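Local coordinates for alcohol dehydrogenase (Aeropyrum pernix, PDB 1H2B), which probably catalyses the NAD(+)-dependent oxidation of alcohols as a zinc-containing dehydrogenase, at residues 269-283 / 291-305. Numbering follows the deposited sequence.
Sequences DYTPYLLGRMGRLII and RFPTIRVISSEVSFE. With NAJ (nicotinamide-adenine-dinucleotide (acidic form)), chain I.
Parallel strands 279-283 and 303-305 lie side by side at the end of the chain's own parallel sheet in the Rossmann-type coenzyme domain, L281 N donating to S303 O (2.9 Å) and E305 N to L281 O (2.7 Å). On one face R280 meets E305 side-on: NE reaches OE2 and NH2 reaches OE1, each at 2.8 Å and 171°, both on the syn sides of the carboxylate. R280's chain bends at chi3 (63°), bringing the guanidinium edge to E305. S303, beside R280 on the same face, is short enough for its OG to donate to the anti lone pair of E305 OE2; this buried oxygen thus accepts two bonds, which should favour the ionised carboxylate.

On the other face L281 CB and L275 CD1 meet the broad, flat F304 ring at its edge. P272, also touching F304, lays its rigid, apolar CB over the F292 ring, 3.9 Å from its centroid, a CH-pi contact, while F292 turns its edge onto the face of Y273, T-shaped with planes at 66°. Y273 CE2 lies over the guanidinium face of R296, 3.8 Å from CZ. At the far end the type II turn 276-279 docks M278 N on S300 O (2.8 Å). Strand 303-305 pairs antiparallel with a second subunit, continuing the sheet across that interface, as in zinc-containing alcohol dehydrogenases.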
loop_
_atom_site.group_PDB
_atom_site.type_symbol
_atom_site.label_atom_id
_atom_site.label_comp_id
_atom_site.label_asym_id
_atom_site.label_seq_id
_atom_site.Cartn_x
_atom_site.Cartn_y
_atom_site.Cartn_z
ATOM N N ASP B 269 -13.943 25.889 0.827
ATOM C CA ASP B 269 -13.860 26.447 2.164
ATOM C C ASP B 269 -14.407 25.552 3.224
ATOM O O ASP B 269 -13.813 25.458 4.278
ATOM C CB ASP B 269 -14.446 27.795 2.237
ATOM C CG ASP B 269 -13.448 28.842 1.702
ATOM O OD1 ASP B 269 -12.159 28.730 1.827
ATOM O OD2 ASP B 269 -13.924 29.755 1.121
ATOM N N TYR B 270 -15.524 24.865 2.955
ATOM C CA TYR B 270 -16.088 24.042 4.025
ATOM C C TYR B 270 -15.626 22.577 4.055
ATOM O O TYR B 270 -15.626 21.945 5.143
ATOM C CB TYR B 270 -17.644 24.132 4.099
ATOM C CG TYR B 270 -18.481 23.396 3.049
ATOM C CD1 TYR B 270 -18.626 21.995 3.084
ATOM C CD2 TYR B 270 -19.220 24.122 2.105
ATOM C CE1 TYR B 270 -19.416 21.355 2.169
ATOM C CE2 TYR B 270 -20.035 23.490 1.164
ATOM C CZ TYR B 270 -20.125 22.105 1.220
ATOM O OH TYR B 270 -20.939 21.450 0.327
ATOM N N THR B 271 -15.238 22.045 2.892
ATOM C CA THR B 271 -14.964 20.602 2.890
ATOM C C THR B 271 -13.810 20.160 3.807
ATOM O O THR B 271 -13.914 19.126 4.415
ATOM C CB THR B 271 -14.805 20.018 1.487
ATOM O OG1 THR B 271 -13.855 20.789 0.729
ATOM C CG2 THR B 271 -16.164 20.120 0.725
ATOM N N PRO B 272 -12.723 20.924 3.986
ATOM C CA PRO B 272 -11.679 20.479 4.927
ATOM C C PRO B 272 -12.223 20.357 6.341
ATOM O O PRO B 272 -11.713 19.532 7.084
ATOM C CB PRO B 272 -10.614 21.586 4.847
ATOM C CG PRO B 272 -10.865 22.238 3.489
ATOM C CD PRO B 272 -12.382 22.179 3.293
ATOM N N TYR B 273 -13.262 21.146 6.701
ATOM C CA TYR B 273 -13.791 21.150 8.047
ATOM C C TYR B 273 -14.729 19.965 8.270
ATOM O O TYR B 273 -15.170 19.763 9.424
ATOM C CB TYR B 273 -14.511 22.483 8.314
ATOM C CG TYR B 273 -13.519 23.606 8.466
ATOM C CD1 TYR B 273 -13.166 24.368 7.378
ATOM C CD2 TYR B 273 -12.894 23.835 9.674
ATOM C CE1 TYR B 273 -12.218 25.422 7.496
ATOM C CE2 TYR B 273 -11.916 24.876 9.805
ATOM C CZ TYR B 273 -11.606 25.626 8.704
ATOM O OH TYR B 273 -10.669 26.623 8.836
ATOM N N LEU B 274 -15.020 19.190 7.205
ATOM C CA LEU B 274 -15.782 17.928 7.382
ATOM C C LEU B 274 -14.925 16.786 7.930
ATOM O O LEU B 274 -15.445 15.783 8.431
ATOM C CB LEU B 274 -16.411 17.460 6.060
ATOM C CG LEU B 274 -17.299 18.482 5.332
ATOM C CD1 LEU B 274 -17.680 17.944 3.976
ATOM C CD2 LEU B 274 -18.498 18.800 6.231
ATOM N N LEU B 275 -13.606 16.941 7.847
ATOM C CA LEU B 275 -12.714 15.811 8.103
ATOM C C LEU B 275 -12.526 15.490 9.578
ATOM O O LEU B 275 -12.310 16.374 10.431
ATOM C CB LEU B 275 -11.327 16.105 7.528
ATOM C CG LEU B 275 -11.285 16.328 6.009
ATOM C CD1 LEU B 275 -9.828 16.679 5.624
ATOM C CD2 LEU B 275 -11.797 15.130 5.164
ATOM N N GLY B 276 -12.565 14.198 9.862
ATOM C CA GLY B 276 -12.191 13.719 11.177
ATOM C C GLY B 276 -10.695 13.456 11.249
ATOM O O GLY B 276 -9.944 13.779 10.318
ATOM N N ARG B 277 -10.264 12.832 12.353
ATOM C CA ARG B 277 -8.817 12.540 12.510
ATOM C C ARG B 277 -8.316 11.571 11.458
ATOM O O ARG B 277 -8.956 10.553 11.141
ATOM C CB ARG B 277 -8.562 11.975 13.906
ATOM C CG ARG B 277 -8.958 12.945 14.973
ATOM C CD ARG B 277 -8.459 12.563 16.368
ATOM N NE ARG B 277 -6.988 12.745 16.479
ATOM C CZ ARG B 277 -6.331 13.893 16.611
ATOM N NH1 ARG B 277 -6.960 15.056 16.700
ATOM N NH2 ARG B 277 -5.001 13.857 16.730
ATOM N N MET B 278 -7.159 11.902 10.884
ATOM C CA MET B 278 -6.594 11.144 9.742
ATOM C C MET B 278 -7.474 11.217 8.497
ATOM O O MET B 278 -7.312 10.451 7.554
ATOM C CB MET B 278 -6.214 9.708 10.096
ATOM C CG MET B 278 -5.057 9.699 11.045
ATOM S SD MET B 278 -4.411 8.030 11.374
ATOM C CE MET B 278 -5.728 7.266 12.031
ATOM N N GLY B 279 -8.368 12.193 8.491
ATOM C CA GLY B 279 -9.297 12.357 7.394
ATOM C C GLY B 279 -8.578 12.800 6.115
ATOM O O GLY B 279 -7.495 13.386 6.163
ATOM N N ARG B 280 -9.220 12.533 4.995
ATOM C CA ARG B 280 -8.632 12.812 3.673
ATOM C C ARG B 280 -9.653 13.505 2.841
ATOM O O ARG B 280 -10.799 13.005 2.684
ATOM C CB ARG B 280 -8.224 11.547 2.976
ATOM C CG ARG B 280 -7.179 10.700 3.757
ATOM C CD ARG B 280 -7.079 9.330 3.195
ATOM N NE ARG B 280 -6.597 9.336 1.810
ATOM C CZ ARG B 280 -6.898 8.441 0.892
ATOM N NH1 ARG B 280 -7.751 7.454 1.204
ATOM N NH2 ARG B 280 -6.412 8.547 -0.346
ATOM N N LEU B 281 -9.260 14.668 2.319
ATOM C CA LEU B 281 -10.108 15.380 1.351
ATOM C C LEU B 281 -9.575 15.103 -0.044
ATOM O O LEU B 281 -8.431 15.460 -0.355
ATOM C CB LEU B 281 -10.125 16.888 1.658
ATOM C CG LEU B 281 -10.772 17.786 0.583
ATOM C CD1 LEU B 281 -12.250 17.461 0.346
ATOM C CD2 LEU B 281 -10.552 19.233 1.048
ATOM N N ILE B 282 -10.395 14.482 -0.881
ATOM C CA ILE B 282 -10.010 14.244 -2.262
ATOM C C ILE B 282 -10.569 15.388 -3.072
ATOM O O ILE B 282 -11.794 15.606 -3.095
ATOM C CB ILE B 282 -10.546 12.894 -2.792
ATOM C CG1 ILE B 282 -10.267 11.729 -1.820
ATOM C CG2 ILE B 282 -10.005 12.653 -4.216
ATOM C CD1 ILE B 282 -8.874 11.602 -1.396
ATOM N N ILE B 283 -9.675 16.207 -3.627
ATOM C CA ILE B 283 -10.060 17.386 -4.410
ATOM C C ILE B 283 -10.126 17.018 -5.895
ATOM O O ILE B 283 -9.116 16.621 -6.497
ATOM C CB ILE B 283 -9.050 18.531 -4.170
ATOM C CG1 ILE B 283 -9.151 18.940 -2.701
ATOM C CG2 ILE B 283 -9.330 19.738 -5.087
ATOM C CD1 ILE B 283 -8.010 19.917 -2.260
ATOM N N ARG B 291 -7.582 27.124 1.438
ATOM C CA ARG B 291 -7.053 27.971 2.518
ATOM C C ARG B 291 -7.396 27.382 3.870
ATOM O O ARG B 291 -8.563 27.395 4.320
ATOM C CB ARG B 291 -7.554 29.417 2.521
ATOM C CG ARG B 291 -8.662 29.769 1.548
ATOM C CD ARG B 291 -8.659 31.231 1.102
ATOM N NE ARG B 291 -8.194 31.451 -0.277
ATOM C CZ ARG B 291 -7.048 32.055 -0.602
ATOM N NH1 ARG B 291 -6.238 32.505 0.345
ATOM N NH2 ARG B 291 -6.704 32.223 -1.878
ATOM N N PHE B 292 -6.398 26.825 4.526
ATOM C CA PHE B 292 -6.673 26.072 5.738
ATOM C C PHE B 292 -5.488 26.201 6.678
ATOM O O PHE B 292 -4.351 26.145 6.220
ATOM C CB PHE B 292 -6.909 24.596 5.370
ATOM C CG PHE B 292 -7.494 23.760 6.459
ATOM C CD1 PHE B 292 -8.831 23.890 6.827
ATOM C CD2 PHE B 292 -6.743 22.791 7.091
ATOM C CE1 PHE B 292 -9.407 23.083 7.817
ATOM C CE2 PHE B 292 -7.316 21.961 8.046
ATOM C CZ PHE B 292 -8.628 22.100 8.424
ATOM N N PRO B 293 -5.690 26.388 7.979
ATOM C CA PRO B 293 -4.535 26.562 8.879
ATOM C C PRO B 293 -3.657 25.285 9.001
ATOM O O PRO B 293 -4.181 24.176 9.224
ATOM C CB PRO B 293 -5.179 26.885 10.250
ATOM C CG PRO B 293 -6.626 27.133 9.982
ATOM C CD PRO B 293 -6.984 26.520 8.677
ATOM N N THR B 294 -2.348 25.434 8.854
ATOM C CA THR B 294 -1.508 24.227 9.064
ATOM C C THR B 294 -1.577 23.621 10.452
ATOM O O THR B 294 -1.340 22.435 10.610
ATOM C CB THR B 294 -0.033 24.459 8.639
ATOM O OG1 THR B 294 0.496 25.588 9.356
ATOM C CG2 THR B 294 0.090 24.756 7.123
ATOM N N ILE B 295 -1.856 24.422 11.478
ATOM C CA ILE B 295 -1.992 23.831 12.805
ATOM C C ILE B 295 -3.118 22.790 12.844
ATOM O O ILE B 295 -3.009 21.804 13.571
ATOM C CB ILE B 295 -2.137 24.926 13.915
ATOM C CG1 ILE B 295 -1.959 24.285 15.296
ATOM C CG2 ILE B 295 -3.479 25.677 13.783
ATOM C CD1 ILE B 295 -1.736 25.292 16.465
ATOM N N ARG B 296 -4.179 22.994 12.045
ATOM C CA ARG B 296 -5.253 22.015 11.926
ATOM C C ARG B 296 -4.841 20.850 11.044
ATOM O O ARG B 296 -5.254 19.711 11.331
ATOM C CB ARG B 296 -6.530 22.650 11.390
ATOM C CG ARG B 296 -7.102 23.602 12.444
ATOM C CD ARG B 296 -8.514 24.002 12.167
ATOM N NE ARG B 296 -9.359 22.822 11.981
ATOM C CZ ARG B 296 -10.539 22.651 12.556
ATOM N NH1 ARG B 296 -11.017 23.590 13.366
ATOM N NH2 ARG B 296 -11.244 21.552 12.306
ATOM N N VAL B 297 -4.061 21.133 9.996
ATOM C CA VAL B 297 -3.534 20.042 9.124
ATOM C C VAL B 297 -2.751 19.032 9.973
ATOM O O VAL B 297 -3.001 17.807 9.891
ATOM C CB VAL B 297 -2.612 20.568 8.034
ATOM C CG1 VAL B 297 -2.093 19.381 7.219
ATOM C CG2 VAL B 297 -3.418 21.482 7.069
ATOM N N ILE B 298 -1.883 19.520 10.856
ATOM C CA ILE B 298 -1.092 18.560 11.640
ATOM C C ILE B 298 -1.852 18.053 12.845
ATOM O O ILE B 298 -1.758 16.880 13.166
ATOM C CB ILE B 298 0.318 19.159 11.972
ATOM C CG1 ILE B 298 0.252 20.302 12.985
ATOM C CG2 ILE B 298 1.028 19.612 10.671
ATOM C CD1 ILE B 298 0.547 19.828 14.435
ATOM N N SER B 299 -2.657 18.890 13.507
ATOM C CA SER B 299 -3.271 18.367 14.758
ATOM C C SER B 299 -4.340 17.310 14.514
ATOM O O SER B 299 -4.501 16.384 15.333
ATOM C CB SER B 299 -3.745 19.496 15.687
ATOM O OG SER B 299 -4.761 20.195 15.060
ATOM N N SER B 300 -4.993 17.356 13.341
ATOM C CA SER B 300 -5.920 16.293 12.955
ATOM C C SER B 300 -5.261 15.249 12.061
ATOM O O SER B 300 -5.853 14.208 11.783
ATOM C CB SER B 300 -7.102 16.866 12.161
ATOM O OG SER B 300 -7.944 17.678 12.997
ATOM N N GLU B 301 -4.034 15.533 11.622
ATOM C CA GLU B 301 -3.265 14.712 10.677
ATOM C C GLU B 301 -4.070 14.398 9.419
ATOM O O GLU B 301 -4.286 13.250 9.035
ATOM C CB GLU B 301 -2.661 13.469 11.345
ATOM C CG GLU B 301 -1.423 12.956 10.569
ATOM C CD GLU B 301 -0.723 11.785 11.240
ATOM O OE1 GLU B 301 -1.360 11.057 12.021
ATOM O OE2 GLU B 301 0.484 11.627 10.939
ATOM N N VAL B 302 -4.531 15.476 8.796
ATOM C CA VAL B 302 -5.384 15.327 7.619
ATOM C C VAL B 302 -4.564 15.520 6.353
ATOM O O VAL B 302 -3.444 16.069 6.370
ATOM C CB VAL B 302 -6.597 16.277 7.614
ATOM C CG1 VAL B 302 -7.597 15.802 8.699
ATOM C CG2 VAL B 302 -6.162 17.717 7.881
ATOM N N SER B 303 -5.151 15.104 5.249
ATOM C CA SER B 303 -4.510 15.315 3.941
ATOM C C SER B 303 -5.507 15.866 2.936
ATOM O O SER B 303 -6.691 15.660 3.054
ATOM C CB SER B 303 -3.877 14.044 3.367
ATOM O OG SER B 303 -4.864 13.003 3.247
ATOM N N PHE B 304 -4.985 16.560 1.946
ATOM C CA PHE B 304 -5.744 17.120 0.844
ATOM C C PHE B 304 -5.107 16.575 -0.425
ATOM O O PHE B 304 -3.930 16.796 -0.677
ATOM C CB PHE B 304 -5.596 18.639 0.830
ATOM C CG PHE B 304 -6.011 19.330 2.148
ATOM C CD1 PHE B 304 -5.271 20.383 2.632
ATOM C CD2 PHE B 304 -7.111 18.923 2.872
ATOM C CE1 PHE B 304 -5.624 21.032 3.840
ATOM C CE2 PHE B 304 -7.470 19.571 4.094
ATOM C CZ PHE B 304 -6.735 20.589 4.561
ATOM N N GLU B 305 -5.856 15.815 -1.209
ATOM C CA GLU B 305 -5.221 15.031 -2.291
ATOM C C GLU B 305 -5.932 15.305 -3.599
ATOM O O GLU B 305 -7.129 14.980 -3.744
ATOM C CB GLU B 305 -5.365 13.534 -1.976
ATOM C CG GLU B 305 -4.641 13.155 -0.666
ATOM C CD GLU B 305 -4.959 11.756 -0.203
ATOM O OE1 GLU B 305 -4.965 10.834 -1.067
ATOM O OE2 GLU B 305 -5.137 11.563 1.018
HETATM P PA NAJ I . -21.635 19.882 -12.343
HETATM O O1A NAJ I . -21.960 21.318 -12.646
HETATM O O2A NAJ I . -22.389 18.766 -13.084
HETATM O O5B NAJ I . -21.910 19.513 -10.814
HETATM C C5B NAJ I . -21.610 20.415 -9.741
HETATM C C4B NAJ I . -22.569 20.008 -8.635
HETATM O O4B NAJ I . -22.179 20.737 -7.455
HETATM C C3B NAJ I . -24.036 20.303 -8.949
HETATM O O3B NAJ I . -24.878 19.170 -8.680
HETATM C C2B NAJ I . -24.259 21.469 -7.997
HETATM O O2B NAJ I . -25.631 21.658 -7.617
HETATM C C1B NAJ I . -23.369 21.140 -6.791
HETATM N N9A NAJ I . -23.036 22.279 -5.937
HETATM C C8A NAJ I . -22.845 23.631 -6.256
HETATM N N7A NAJ I . -22.514 24.314 -5.127
HETATM C C5A NAJ I . -22.500 23.422 -4.094
HETATM C C6A NAJ I . -22.241 23.536 -2.751
HETATM N N6A NAJ I . -21.963 24.706 -2.158
HETATM N N1A NAJ I . -22.245 22.400 -1.985
HETATM C C2A NAJ I . -22.573 21.160 -2.505
HETATM N N3A NAJ I . -22.852 21.064 -3.823
HETATM C C4A NAJ I . -22.819 22.179 -4.600
HETATM O O3 NAJ I . -20.064 19.740 -12.538
HETATM P PN NAJ I . -19.208 18.472 -13.052
HETATM O O1N NAJ I . -19.117 18.482 -14.508
HETATM O O2N NAJ I . -19.667 17.256 -12.352
HETATM O O5D NAJ I . -17.752 18.931 -12.553
HETATM C C5D NAJ I . -17.518 18.993 -11.148
HETATM C C4D NAJ I . -16.200 19.706 -10.892
HETATM O O4D NAJ I . -15.136 18.815 -11.272
HETATM C C3D NAJ I . -15.993 20.958 -11.744
HETATM O O3D NAJ I . -15.126 21.850 -11.021
HETATM C C2D NAJ I . -15.248 20.416 -12.972
HETATM O O2D NAJ I . -14.518 21.365 -13.698
HETATM C C1D NAJ I . -14.323 19.424 -12.246
HETATM N N1N NAJ I . -13.657 18.387 -13.034
HETATM C C2N NAJ I . -12.484 17.910 -12.526
HETATM C C3N NAJ I . -11.823 16.882 -13.175
HETATM C C7N NAJ I . -10.508 16.409 -12.646
HETATM O O7N NAJ I . -9.902 15.471 -13.393
HETATM N N7N NAJ I . -9.955 16.787 -11.490
HETATM C C4N NAJ I . -12.342 16.271 -14.363
HETATM C C5N NAJ I . -13.650 16.696 -14.730
HETATM C C6N NAJ I . -14.269 17.755 -14.094
HETATM O O HOH W 1 -10.428 26.356 1.889
HETATM O O HOH W 2 -10.959 26.078 4.563
HETATM O O HOH W 3 -10.045 27.901 6.618
#